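Local coordinates for putative Type I topoisomerase (Deinococcus radiodurans, PDB 2F4Q), which probably relaxes supercoiled DNA as a type IB topoisomerase, cutting one strand without ATP, letting the DNA pass, and rejoining it, at residues A108-L113 with M127-H132; V160-N165 with N191-L196; Q179-S184 with A275-N280; A248-Q253 with K264-D269. One frame throughout, in Å; residues are numbered along the deposited sequence. Where two conformers were deposited one is given.

Contact 1: residues A108-L113 with M127-H132; sequences ATTADL and MTRLLH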
loop_
_atom_site.group_PDB
_atom_site.type_symbol
_atom_site.label_atom_id
_atom_site.label_comp_id
_atom_site.label_asym_id
_atom_site.label_seq_id
_atom_site.Cartn_x
_atom_site.Cartn_y
_atom_site.Cartn_z
ATOM N N ALA A 108 -5.997 -0.918 -10.220
ATOM C CA ALA A 108 -7.308 -0.947 -9.566
ATOM C C ALA A 108 -7.806 0.433 -9.141
ATOM O O ALA A 108 -8.975 0.762 -9.349
ATOM C CB ALA A 108 -7.289 -1.902 -8.366
ATOM N N THR A 109 -6.927 1.235 -8.546
ATOM C CA THR A 109 -7.309 2.572 -8.092
ATOM C C THR A 109 -7.579 3.528 -9.256
ATOM O O THR A 109 -8.505 4.336 -9.185
ATOM C CB THR A 109 -6.290 3.184 -7.101
ATOM O OG1 THR A 109 -4.967 3.134 -7.653
ATOM C CG2 THR A 109 -6.308 2.423 -5.778
ATOM N N THR A 110 -6.778 3.424 -10.319
ATOM C CA THR A 110 -6.994 4.222 -11.540
ATOM C C THR A 110 -8.366 3.947 -12.152
ATOM O O THR A 110 -9.057 4.878 -12.577
ATOM C CB THR A 110 -5.893 3.984 -12.604
ATOM O OG1 THR A 110 -4.608 4.260 -12.040
ATOM C CG2 THR A 110 -6.105 4.887 -13.829
ATOM N N ALA A 111 -8.756 2.674 -12.194
ATOM C CA ALA A 111 -10.074 2.297 -12.705
ATOM C C ALA A 111 -11.173 3.037 -11.939
ATOM O O ALA A 111 -12.110 3.560 -12.542
ATOM C CB ALA A 111 -10.276 0.789 -12.626
ATOM N N ASP A 112 -11.031 3.108 -10.616
ATOM C CA ASP A 112 -12.021 3.769 -9.771
ATOM C C ASP A 112 -11.945 5.289 -9.830
ATOM O O ASP A 112 -12.959 5.970 -9.647
ATOM C CB ASP A 112 -11.917 3.275 -8.327
ATOM C CG ASP A 112 -12.479 1.873 -8.152
ATOM O OD1 ASP A 112 -13.546 1.581 -8.738
ATOM O OD2 ASP A 112 -11.858 1.064 -7.435
ATOM N N LEU A 113 -10.751 5.813 -10.097
ATOM C CA LEU A 113 -10.535 7.258 -10.160
ATOM C C LEU A 113 -11.052 7.886 -11.458
ATOM O O LEU A 113 -11.278 9.095 -11.514
ATOM C CB LEU A 113 -9.058 7.606 -9.946
ATOM C CG LEU A 113 -8.536 7.624 -8.501
ATOM C CD1 LEU A 113 -7.033 7.692 -8.495
ATOM C CD2 LEU A 113 -9.113 8.779 -7.683
HETATM N N MSE A 127 -8.283 8.127 -1.309
HETATM C CA MSE A 127 -7.781 7.878 0.042
HETATM C C MSE A 127 -6.668 6.838 0.038
HETATM O O MSE A 127 -5.657 7.012 0.714
HETATM C CB MSE A 127 -8.922 7.437 0.968
HETATM C CG MSE A 127 -9.896 8.563 1.299
HETATM SE SE MSE A 127 -11.564 7.934 2.085
HETATM C CE MSE A 127 -11.090 8.110 3.946
ATOM N N THR A 128 -6.860 5.764 -0.731
ATOM C CA THR A 128 -5.863 4.695 -0.834
ATOM C C THR A 128 -4.552 5.224 -1.407
ATOM O O THR A 128 -3.456 4.902 -0.914
ATOM C CB THR A 128 -6.406 3.510 -1.679
ATOM O OG1 THR A 128 -7.559 2.960 -1.031
ATOM C CG2 THR A 128 -5.353 2.413 -1.859
ATOM N N ARG A 129 -4.664 6.046 -2.443
ATOM C CA ARG A 129 -3.493 6.693 -3.029
ATOM C C ARG A 129 -2.742 7.535 -2.009
ATOM O O ARG A 129 -1.510 7.549 -2.009
ATOM C CB ARG A 129 -3.891 7.536 -4.238
ATOM C CG ARG A 129 -4.335 6.705 -5.420
ATOM C CD ARG A 129 -3.180 6.413 -6.361
ATOM N NE ARG A 129 -3.645 5.653 -7.513
ATOM C CZ ARG A 129 -3.873 6.164 -8.719
ATOM N NH1 ARG A 129 -3.666 7.458 -8.965
ATOM N NH2 ARG A 129 -4.305 5.373 -9.686
ATOM N N LEU A 130 -3.488 8.217 -1.138
ATOM C CA LEU A 130 -2.901 9.032 -0.073
ATOM C C LEU A 130 -2.230 8.170 1.000
ATOM O O LEU A 130 -1.143 8.503 1.477
ATOM C CB LEU A 130 -3.934 9.974 0.561
ATOM C CG LEU A 130 -4.418 11.140 -0.305
ATOM C CD1 LEU A 130 -5.601 11.833 0.375
ATOM C CD2 LEU A 130 -3.289 12.137 -0.564
ATOM N N LEU A 131 -2.855 7.053 1.369
ATOM C CA LEU A 131 -2.210 6.093 2.273
ATOM C C LEU A 131 -0.875 5.652 1.697
ATOM O O LEU A 131 0.119 5.553 2.413
ATOM C CB LEU A 131 -3.087 4.852 2.483
ATOM C CG LEU A 131 -4.442 5.051 3.163
ATOM C CD1 LEU A 131 -5.198 3.718 3.179
ATOM C CD2 LEU A 131 -4.227 5.560 4.581
ATOM N N HIS A 132 -0.859 5.385 0.395
ATOM C CA HIS A 132 0.357 4.935 -0.259
ATOM C C HIS A 132 1.447 6.017 -0.317
ATOM O O HIS A 132 2.554 5.811 0.179
ATOM C CB HIS A 132 0.030 4.407 -1.656
ATOM C CG HIS A 132 1.224 3.936 -2.421
ATOM N ND1 HIS A 132 1.288 3.997 -3.796
ATOM C CD2 HIS A 132 2.401 3.406 -2.012
ATOM C CE1 HIS A 132 2.458 3.533 -4.202
ATOM N NE2 HIS A 132 3.149 3.163 -3.140
#
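Arg129 reaches from helix 120-134 to Thr109 on helix 91-113 and takes hold of a single oxygen with two nitrogens. Its chain bends at the second torsion (chi2 -93°), which swings the guanidinium group side-on to the facing helix. NE lies 2.8 Å from Thr109 OG1, and NH2 of the same arginine is 3.1 Å from that OG1; both are hydrogen bonds, the oxygen sits nearly in the guanidinium plane, and the pair fixes the rotation of the group. Thr109 OG1 is also bonded to the backbone O of Leu105, one turn back in its own helix, so a buried hydroxyl is used on two fronts at once. A threonine suits the place because its other branch is apolar: CG2 rests on CG2 of Thr128 at 4.0 Å. Thr128 OG1, for its part, is bonded to Met124 O, and Tyr225 of helix 219-230 packs against both Thr109 and Thr128. Thr110 follows the same habit with Lys106 O, while its CB borders the edge of the guanidinium. Leu113 adds an apolar lid: its CD1 lies over one face of the group, offset toward the rim and 3.4 Å from Arg129 NH1, and so covers part of that face. A leucine in place of Arg129 would probably leave Thr109 OG1 without its two charged donors and deprive Leu113 CD1 of the flat surface on which it rests. The two helices run roughly antiparallel, their axes 10.7 Å apart and at 142°, and a short link joins them: an antiparallel helical hairpin within the catalytic core region.

Contact 2: residues V160-N165 with N191-L196; sequences VVVDGN and NMQKLL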
loop_
_atom_site.group_PDB
_atom_site.type_symbol
_atom_site.label_atom_id
_atom_site.label_comp_id
_atom_site.label_asym_id
_atom_site.label_seq_id
_atom_site.Cartn_x
_atom_site.Cartn_y
_atom_site.Cartn_z
ATOM N N VAL A 160 -6.553 20.423 5.202
ATOM C CA VAL A 160 -5.946 20.412 3.874
ATOM C C VAL A 160 -5.986 21.795 3.222
ATOM O O VAL A 160 -6.988 22.488 3.277
ATOM C CB VAL A 160 -6.565 19.317 2.955
ATOM C CG1 VAL A 160 -8.017 19.649 2.586
ATOM C CG2 VAL A 160 -5.717 19.130 1.708
ATOM N N VAL A 161 -4.860 22.201 2.637
ATOM C CA VAL A 161 -4.785 23.441 1.871
ATOM C C VAL A 161 -4.295 23.098 0.471
ATOM O O VAL A 161 -3.273 22.411 0.323
ATOM C CB VAL A 161 -3.840 24.488 2.523
ATOM C CG1 VAL A 161 -3.646 25.681 1.600
ATOM C CG2 VAL A 161 -4.394 24.954 3.872
ATOM N N VAL A 162 -5.045 23.549 -0.532
ATOM C CA VAL A 162 -4.686 23.330 -1.930
ATOM C C VAL A 162 -4.167 24.637 -2.539
ATOM O O VAL A 162 -4.830 25.673 -2.475
ATOM C CB VAL A 162 -5.869 22.764 -2.756
ATOM C CG1 VAL A 162 -5.459 22.546 -4.217
ATOM C CG2 VAL A 162 -6.378 21.450 -2.147
ATOM N N ASP A 163 -2.960 24.566 -3.098
ATOM C CA ASP A 163 -2.343 25.694 -3.794
ATOM C C ASP A 163 -1.831 25.186 -5.138
ATOM O O ASP A 163 -0.853 24.430 -5.205
ATOM C CB ASP A 163 -1.260 26.373 -2.923
ATOM C CG ASP A 163 0.113 25.683 -2.979
ATOM O OD1 ASP A 163 0.904 25.998 -3.905
ATOM O OD2 ASP A 163 0.437 24.884 -2.073
ATOM N N GLY A 164 -2.547 25.552 -6.197
ATOM C CA GLY A 164 -2.289 25.003 -7.527
ATOM C C GLY A 164 -2.383 23.493 -7.501
ATOM O O GLY A 164 -3.422 22.933 -7.142
ATOM N N ASN A 165 -1.288 22.828 -7.855
ATOM C CA ASN A 165 -1.261 21.371 -7.885
ATOM C C ASN A 165 -0.759 20.741 -6.584
ATOM O O ASN A 165 -0.683 19.514 -6.478
ATOM C CB ASN A 165 -0.429 20.865 -9.069
ATOM C CG ASN A 165 -1.215 20.822 -10.369
ATOM O OD1 ASN A 165 -2.450 20.803 -10.377
ATOM N ND2 ASN A 165 -0.496 20.793 -11.483
ATOM N N ASN A 191 -9.241 16.708 -7.432
ATOM C CA ASN A 191 -10.189 15.941 -6.632
ATOM C C ASN A 191 -10.351 16.495 -5.220
ATOM O O ASN A 191 -11.458 16.530 -4.681
ATOM C CB ASN A 191 -9.808 14.459 -6.617
ATOM C CG ASN A 191 -10.207 13.744 -7.903
ATOM O OD1 ASN A 191 -11.341 13.868 -8.364
ATOM N ND2 ASN A 191 -9.276 12.992 -8.482
HETATM N N MSE A 192 -9.246 16.943 -4.630
HETATM C CA MSE A 192 -9.299 17.610 -3.335
HETATM C C MSE A 192 -10.172 18.862 -3.401
HETATM O O MSE A 192 -10.976 19.109 -2.508
HETATM C CB MSE A 192 -7.889 17.943 -2.823
HETATM C CG MSE A 192 -6.997 16.722 -2.569
HETATM SE SE MSE A 192 -7.772 15.356 -1.393
HETATM C CE MSE A 192 -8.472 16.530 -0.057
ATOM N N GLN A 193 -10.019 19.629 -4.480
ATOM C CA GLN A 193 -10.812 20.833 -4.709
ATOM C C GLN A 193 -12.303 20.498 -4.850
ATOM O O GLN A 193 -13.156 21.233 -4.351
ATOM C CB GLN A 193 -10.292 21.573 -5.949
ATOM C CG GLN A 193 -10.432 23.087 -5.904
ATOM C CD GLN A 193 -9.653 23.731 -4.768
ATOM O OE1 GLN A 193 -8.463 24.046 -4.895
ATOM N NE2 GLN A 193 -10.332 23.955 -3.655
ATOM N N LYS A 194 -12.604 19.381 -5.515
ATOM C CA LYS A 194 -13.976 18.882 -5.615
ATOM C C LYS A 194 -14.558 18.556 -4.241
ATOM O O LYS A 194 -15.720 18.859 -3.976
ATOM C CB LYS A 194 -14.045 17.651 -6.519
ATOM C CG LYS A 194 -14.116 17.982 -8.000
ATOM C CD LYS A 194 -13.613 16.818 -8.830
ATOM C CE LYS A 194 -13.354 17.233 -10.272
ATOM N NZ LYS A 194 -12.123 16.549 -10.781
ATOM N N LEU A 195 -13.742 17.948 -3.374
ATOM C CA LEU A 195 -14.162 17.628 -2.007
ATOM C C LEU A 195 -14.375 18.887 -1.175
ATOM O O LEU A 195 -15.313 18.968 -0.384
ATOM C CB LEU A 195 -13.148 16.698 -1.317
ATOM C CG LEU A 195 -13.056 15.231 -1.778
ATOM C CD1 LEU A 195 -11.847 14.557 -1.151
ATOM C CD2 LEU A 195 -14.312 14.440 -1.450
ATOM N N LEU A 196 -13.498 19.871 -1.358
ATOM C CA LEU A 196 -13.590 21.112 -0.604
ATOM C C LEU A 196 -14.787 21.963 -1.035
ATOM O O LEU A 196 -15.178 22.885 -0.324
ATOM C CB LEU A 196 -12.286 21.906 -0.711
ATOM C CG LEU A 196 -11.086 21.283 0.010
ATOM C CD1 LEU A 196 -9.861 22.161 -0.190
ATOM C CD2 LEU A 196 -11.377 21.097 1.491
HETATM O O HOH W 1 -6.150 23.734 -7.362
#
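Met192, present as selenomethionine, meets strand 160-163 at both ends of its side chain. CB comes first, 3.9 Å from Val162 CG2. CG and SE stand further from Val160 and Val162, the chain folding at chi2 and chi3; the side chain as a whole also touches Leu126, Val167 and Leu203. The fold brings the terminal CE back to the strand two residues earlier, where it lies 4.1 Å from Val160 CG1 and almost as near the other methyl, CG2. A long, flexible, unbranched chain suits this place, since it can span two valines by bending between them. One turn further along the helix, Leu196 repeats the reach with its forked end: CD2 packs on Val160 CG1 at 3.8 Å, while CD1 approaches Val162 CG2. That methyl of Val162 thus touches both Met192 CB and Leu196 CD1. The remaining methyl, Val162 CG1, lies against the amide oxygen of Gln193, with 3.4 Å between CG1 and OE1. At this outer margin the contact turns polar: a water donates a firm bond to Gly164 O and a weak one to Gln193 OE1. Gly164 has phi 57° and psi -120°, close to the first corner of a type II' turn, a position that glycine fills readily, and here the chain turns back into strand 166-172. Val160 and Val162 face the helix while Val161 and Asp163 point the other way, the alternation expected of a strand. The result is a helix, 186-196, packed on the face of an antiparallel three-stranded sheet, against its edge strand 160-163.

Contact 3: residues Q179-S184 with A275-N280; sequences QHKATS and ADDLGN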
loop_
_atom_site.group_PDB
_atom_site.type_symbol
_atom_site.label_atom_id
_atom_site.label_comp_id
_atom_site.label_asym_id
_atom_site.label_seq_id
_atom_site.Cartn_x
_atom_site.Cartn_y
_atom_site.Cartn_z
ATOM N N GLN A 179 1.411 15.643 12.008
ATOM C CA GLN A 179 1.479 15.066 10.681
ATOM C C GLN A 179 1.419 16.207 9.686
ATOM O O GLN A 179 0.435 16.934 9.631
ATOM C CB GLN A 179 0.351 14.061 10.449
ATOM C CG GLN A 179 0.440 12.769 11.268
ATOM C CD GLN A 179 1.504 11.811 10.742
ATOM O OE1 GLN A 179 2.679 11.912 11.099
ATOM N NE2 GLN A 179 1.094 10.888 9.882
ATOM N N HIS A 180 2.508 16.401 8.950
ATOM C CA HIS A 180 2.547 17.378 7.875
ATOM C C HIS A 180 3.032 16.647 6.629
ATOM O O HIS A 180 4.090 16.006 6.634
ATOM C CB HIS A 180 3.481 18.548 8.204
ATOM C CG HIS A 180 3.678 19.508 7.065
ATOM N ND1 HIS A 180 4.548 19.264 6.024
ATOM C CD2 HIS A 180 3.113 20.710 6.806
ATOM C CE1 HIS A 180 4.510 20.274 5.174
ATOM N NE2 HIS A 180 3.654 21.169 5.631
ATOM N N LYS A 181 2.219 16.693 5.582
ATOM C CA LYS A 181 2.500 15.961 4.356
ATOM C C LYS A 181 2.067 16.823 3.196
ATOM O O LYS A 181 0.976 17.382 3.212
ATOM C CB LYS A 181 1.716 14.649 4.316
ATOM C CG LYS A 181 1.827 13.795 5.569
ATOM C CD LYS A 181 3.043 12.889 5.535
ATOM C CE LYS A 181 3.054 12.000 6.776
ATOM N NZ LYS A 181 3.835 10.761 6.559
ATOM N N ALA A 182 2.924 16.936 2.190
ATOM C CA ALA A 182 2.558 17.667 0.993
ATOM C C ALA A 182 2.845 16.808 -0.227
ATOM O O ALA A 182 3.887 16.149 -0.301
ATOM C CB ALA A 182 3.302 18.983 0.921
ATOM N N THR A 183 1.907 16.797 -1.168
ATOM C CA THR A 183 2.109 16.091 -2.427
ATOM C C THR A 183 1.673 16.973 -3.592
ATOM O O THR A 183 0.776 17.809 -3.453
ATOM C CB THR A 183 1.408 14.700 -2.439
ATOM O OG1 THR A 183 1.582 14.068 -3.719
ATOM C CG2 THR A 183 -0.065 14.828 -2.143
ATOM N N SER A 184 2.338 16.799 -4.726
ATOM C CA SER A 184 1.998 17.540 -5.926
ATOM C C SER A 184 1.481 16.568 -6.975
ATOM O O SER A 184 2.214 15.703 -7.454
ATOM C CB SER A 184 3.207 18.324 -6.441
ATOM O OG SER A 184 3.633 19.279 -5.485
ATOM N N ALA A 275 10.636 8.371 11.982
ATOM C CA ALA A 275 9.674 8.437 13.090
ATOM C C ALA A 275 8.844 9.719 13.002
ATOM O O ALA A 275 7.621 9.681 13.140
ATOM C CB ALA A 275 10.386 8.334 14.448
ATOM N N ASP A 276 9.514 10.846 12.741
ATOM C CA ASP A 276 8.850 12.143 12.620
ATOM C C ASP A 276 7.837 12.116 11.484
ATOM O O ASP A 276 6.703 12.571 11.632
ATOM C CB ASP A 276 9.878 13.244 12.370
ATOM C CG ASP A 276 9.234 14.590 12.110
ATOM O OD1 ASP A 276 8.728 15.203 13.071
ATOM O OD2 ASP A 276 9.227 15.025 10.943
ATOM N N ASP A 277 8.254 11.583 10.338
ATOM C CA ASP A 277 7.349 11.451 9.217
ATOM C C ASP A 277 6.122 10.599 9.577
ATOM O O ASP A 277 4.988 10.982 9.282
ATOM C CB ASP A 277 8.073 10.833 8.032
ATOM C CG ASP A 277 7.130 10.540 6.890
ATOM O OD1 ASP A 277 6.770 11.491 6.175
ATOM O OD2 ASP A 277 6.737 9.366 6.735
ATOM N N LEU A 278 6.351 9.451 10.215
ATOM C CA LEU A 278 5.281 8.467 10.425
ATOM C C LEU A 278 4.377 8.781 11.614
ATOM O O LEU A 278 3.316 8.175 11.772
ATOM C CB LEU A 278 5.863 7.056 10.587
ATOM C CG LEU A 278 6.545 6.451 9.354
ATOM C CD1 LEU A 278 7.107 5.085 9.710
ATOM C CD2 LEU A 278 5.569 6.338 8.182
ATOM N N GLY A 279 4.802 9.719 12.451
ATOM C CA GLY A 279 4.062 10.018 13.674
ATOM C C GLY A 279 4.199 8.907 14.698
ATOM O O GLY A 279 3.232 8.564 15.395
ATOM N N ASN A 280 5.407 8.348 14.774
ATOM C CA ASN A 280 5.744 7.279 15.707
ATOM C C ASN A 280 6.889 7.704 16.585
ATOM O O ASN A 280 7.590 8.662 16.284
ATOM C CB ASN A 280 6.270 6.049 14.958
ATOM C CG ASN A 280 5.266 5.438 14.015
ATOM O OD1 ASN A 280 4.073 5.721 14.066
ATOM N ND2 ASN A 280 5.760 4.560 13.144
HETATM O O HOH W 2 4.496 14.147 9.476
#
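Lys181 and Asp277 carry the charged part of this contact. The lysine chain runs across the aspartate at about a right angle, and NZ stands 3.0 Å from Asp277 OD1 in a salt bridge whose hydrogen bond is weak. Plain hydrogen bonding adds to it: the same NZ donates to the backbone O of Asp277 at 3.0 Å, approaching 55° out of the carbonyl plane, and also to Ala134 O. One ammonium group thus serves several acceptors, a task that suits a lysine at the carbonyl-rich end of a helix. The other carboxylate oxygen, OD2, pairs with Arg135. A water links the backbones, accepting from His180 N and in place to donate to Asp277 O. The side chain of Gln179 lies against the turn from Asp277 to Gly279. Gly279 has positive phi, easy for glycine, and Asn280 N bonds back to Ala275 O, features shared with the Schellman motif. A methionine in place of Lys181 would probably leave Asp277 O and OD1 and Ala134 O without their ammonium partner and weaken the tie between strand and helix. Strand 178-184, at one edge of its sheet beside strand 166-172, thereby meets the C-terminal end of helix 260-278, where Arg239 of helix 235-254 holds Leu278 O and helix 282-289 packs close by.

Contact 4: residues A248-Q253 with K264-D269; sequences AEYLAQ and KKVLVD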
loop_
_atom_site.group_PDB
_atom_site.type_symbol
_atom_site.label_atom_id
_atom_site.label_comp_id
_atom_site.label_asym_id
_atom_site.label_seq_id
_atom_site.Cartn_x
_atom_site.Cartn_y
_atom_site.Cartn_z
ATOM N N ALA A 248 15.493 3.971 3.416
ATOM C CA ALA A 248 16.488 3.572 2.417
ATOM C C ALA A 248 16.959 4.765 1.575
ATOM O O ALA A 248 18.156 4.924 1.338
ATOM C CB ALA A 248 15.948 2.451 1.537
ATOM N N GLU A 249 16.017 5.623 1.194
ATOM C CA GLU A 249 16.309 6.850 0.446
ATOM C C GLU A 249 17.137 7.839 1.258
ATOM O O GLU A 249 18.053 8.471 0.721
ATOM C CB GLU A 249 15.007 7.513 -0.012
ATOM C CG GLU A 249 14.311 6.747 -1.120
ATOM C CD GLU A 249 12.864 7.167 -1.363
ATOM O OE1 GLU A 249 12.189 7.656 -0.426
ATOM O OE2 GLU A 249 12.393 6.967 -2.504
ATOM N N TYR A 250 16.795 7.981 2.541
ATOM C CA TYR A 250 17.539 8.829 3.473
ATOM C C TYR A 250 19.011 8.396 3.542
ATOM O O TYR A 250 19.917 9.222 3.428
ATOM C CB TYR A 250 16.875 8.800 4.866
ATOM C CG TYR A 250 17.625 9.589 5.916
ATOM C CD1 TYR A 250 17.195 10.860 6.299
ATOM C CD2 TYR A 250 18.763 9.062 6.531
ATOM C CE1 TYR A 250 17.894 11.596 7.267
ATOM C CE2 TYR A 250 19.458 9.779 7.499
ATOM C CZ TYR A 250 19.018 11.036 7.865
ATOM O OH TYR A 250 19.727 11.748 8.808
ATOM N N LEU A 251 19.239 7.099 3.726
ATOM C CA LEU A 251 20.598 6.543 3.817
ATOM C C LEU A 251 21.393 6.716 2.519
ATOM O O LEU A 251 22.585 7.052 2.552
ATOM C CB LEU A 251 20.547 5.070 4.232
ATOM C CG LEU A 251 19.986 4.886 5.647
ATOM C CD1 LEU A 251 19.741 3.405 5.972
ATOM C CD2 LEU A 251 20.919 5.522 6.681
ATOM N N ALA A 252 20.729 6.484 1.389
ATOM C CA ALA A 252 21.346 6.657 0.073
ATOM C C ALA A 252 21.765 8.109 -0.139
ATOM O O ALA A 252 22.838 8.364 -0.685
ATOM C CB ALA A 252 20.401 6.215 -1.031
ATOM N N GLN A 253 20.913 9.041 0.294
ATOM C CA GLN A 253 21.190 10.482 0.181
ATOM C C GLN A 253 22.355 10.926 1.064
ATOM O O GLN A 253 23.198 11.721 0.633
ATOM C CB GLN A 253 19.939 11.299 0.497
ATOM C CG GLN A 253 18.869 11.236 -0.582
ATOM C CD GLN A 253 17.503 11.695 -0.096
ATOM O OE1 GLN A 253 16.485 11.446 -0.747
ATOM N NE2 GLN A 253 17.475 12.367 1.051
ATOM N N LYS A 264 26.498 4.150 12.566
ATOM C CA LYS A 264 25.424 3.865 13.522
ATOM C C LYS A 264 24.717 5.131 13.990
ATOM O O LYS A 264 23.506 5.126 14.204
ATOM C CB LYS A 264 25.950 3.053 14.704
ATOM C CG LYS A 264 26.133 1.590 14.366
ATOM C CD LYS A 264 26.529 0.816 15.591
ATOM C CE LYS A 264 27.492 -0.292 15.251
ATOM N NZ LYS A 264 28.127 -0.764 16.503
ATOM N N LYS A 265 25.478 6.216 14.133
ATOM C CA LYS A 265 24.895 7.528 14.405
ATOM C C LYS A 265 23.949 7.981 13.288
ATOM O O LYS A 265 22.872 8.514 13.565
ATOM C CB LYS A 265 25.997 8.572 14.622
ATOM C CG LYS A 265 26.610 8.557 16.018
ATOM C CD LYS A 265 27.708 9.622 16.171
ATOM C CE LYS A 265 27.275 10.995 15.644
ATOM N NZ LYS A 265 25.994 11.496 16.230
ATOM N N VAL A 266 24.348 7.767 12.032
ATOM C CA VAL A 266 23.481 8.031 10.881
ATOM C C VAL A 266 22.183 7.209 10.962
ATOM O O VAL A 266 21.101 7.718 10.662
ATOM C CB VAL A 266 24.200 7.804 9.521
ATOM C CG1 VAL A 266 23.208 7.908 8.354
ATOM C CG2 VAL A 266 25.335 8.827 9.342
ATOM N N LEU A 267 22.290 5.954 11.401
ATOM C CA LEU A 267 21.099 5.111 11.555
ATOM C C LEU A 267 20.130 5.700 12.584
ATOM O O LEU A 267 18.933 5.776 12.334
ATOM C CB LEU A 267 21.489 3.678 11.929
ATOM C CG LEU A 267 22.192 2.819 10.873
ATOM C CD1 LEU A 267 22.271 1.404 11.418
ATOM C CD2 LEU A 267 21.476 2.847 9.510
ATOM N N VAL A 268 20.669 6.158 13.714
ATOM C CA VAL A 268 19.870 6.841 14.738
ATOM C C VAL A 268 19.178 8.085 14.169
ATOM O O VAL A 268 17.978 8.288 14.394
ATOM C CB VAL A 268 20.722 7.170 15.997
ATOM C CG1 VAL A 268 19.939 8.010 17.007
ATOM C CG2 VAL A 268 21.209 5.879 16.644
ATOM N N ASP A 269 19.915 8.881 13.397
ATOM C CA ASP A 269 19.348 10.053 12.722
ATOM C C ASP A 269 18.228 9.657 11.759
ATOM O O ASP A 269 17.173 10.305 11.713
ATOM C CB ASP A 269 20.427 10.818 11.956
ATOM C CG ASP A 269 21.460 11.470 12.868
ATOM O OD1 ASP A 269 21.188 11.666 14.074
ATOM O OD2 ASP A 269 22.552 11.790 12.363
HETATM O O HOH W 3 22.530 11.418 9.093
#
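Leu251 fills the tight side of this helix pair. Its CD2 methyl meets Val266 CG1 at 3.7 Å, the two side chains sliding past each other in opposite directions, and also lies 3.9 Å from Leu267 CD2, toward which the second methyl, CD1, is turned as well. Leu267 starts with its CB directed away from the partner helix, yet its tip comes back; the length of leucine suits a residue that sets off in the wrong direction. The other side is looser and more polar. Tyr250, with its ring carbon CG anti to the backbone N (chi1 177°), extends across so that OH lies 3.4 Å from Asp269 CB, while the ring passes the Val266 backbone obliquely. Hydroxyl and carboxylate meet through a water, 2.8 Å from Tyr250 OH, which donates to Asp269 OD2 at 3.3 Å. Tyrosine fits such a margin: an apolar ring for the interior, a hydroxyl for the solvent. The axes are 10.5 Å apart and run at 137°, as two consecutive helices joined by a short link. Phe273, further along helix 260-278, meets the Tyr250 ring, and helix 293-299 closes over Val266 and Leu267 with Tyr298, joined at Leu267 by Phe295.

In the fold
From the N terminus, contact 1 comes first and closes a short loop, the hairpin of helices 91-113 and 120-134, before any other opens. Contact 2 then opens on strand 160-163 and contact 3 on strand 178-184, the two edges of one sheet; contact 2 closes on helix 186-196 while contact 3 is still open, so the two cross. Contact 3 spans much the longest stretch, closing at the end of helix 260-278, and contact 4, a second helical hairpin, lies wholly within that span and shares this helix. Leu113 touches Asn191, joining contacts 1 and 2; contact 3 carries the sheet to the helices of contact 4.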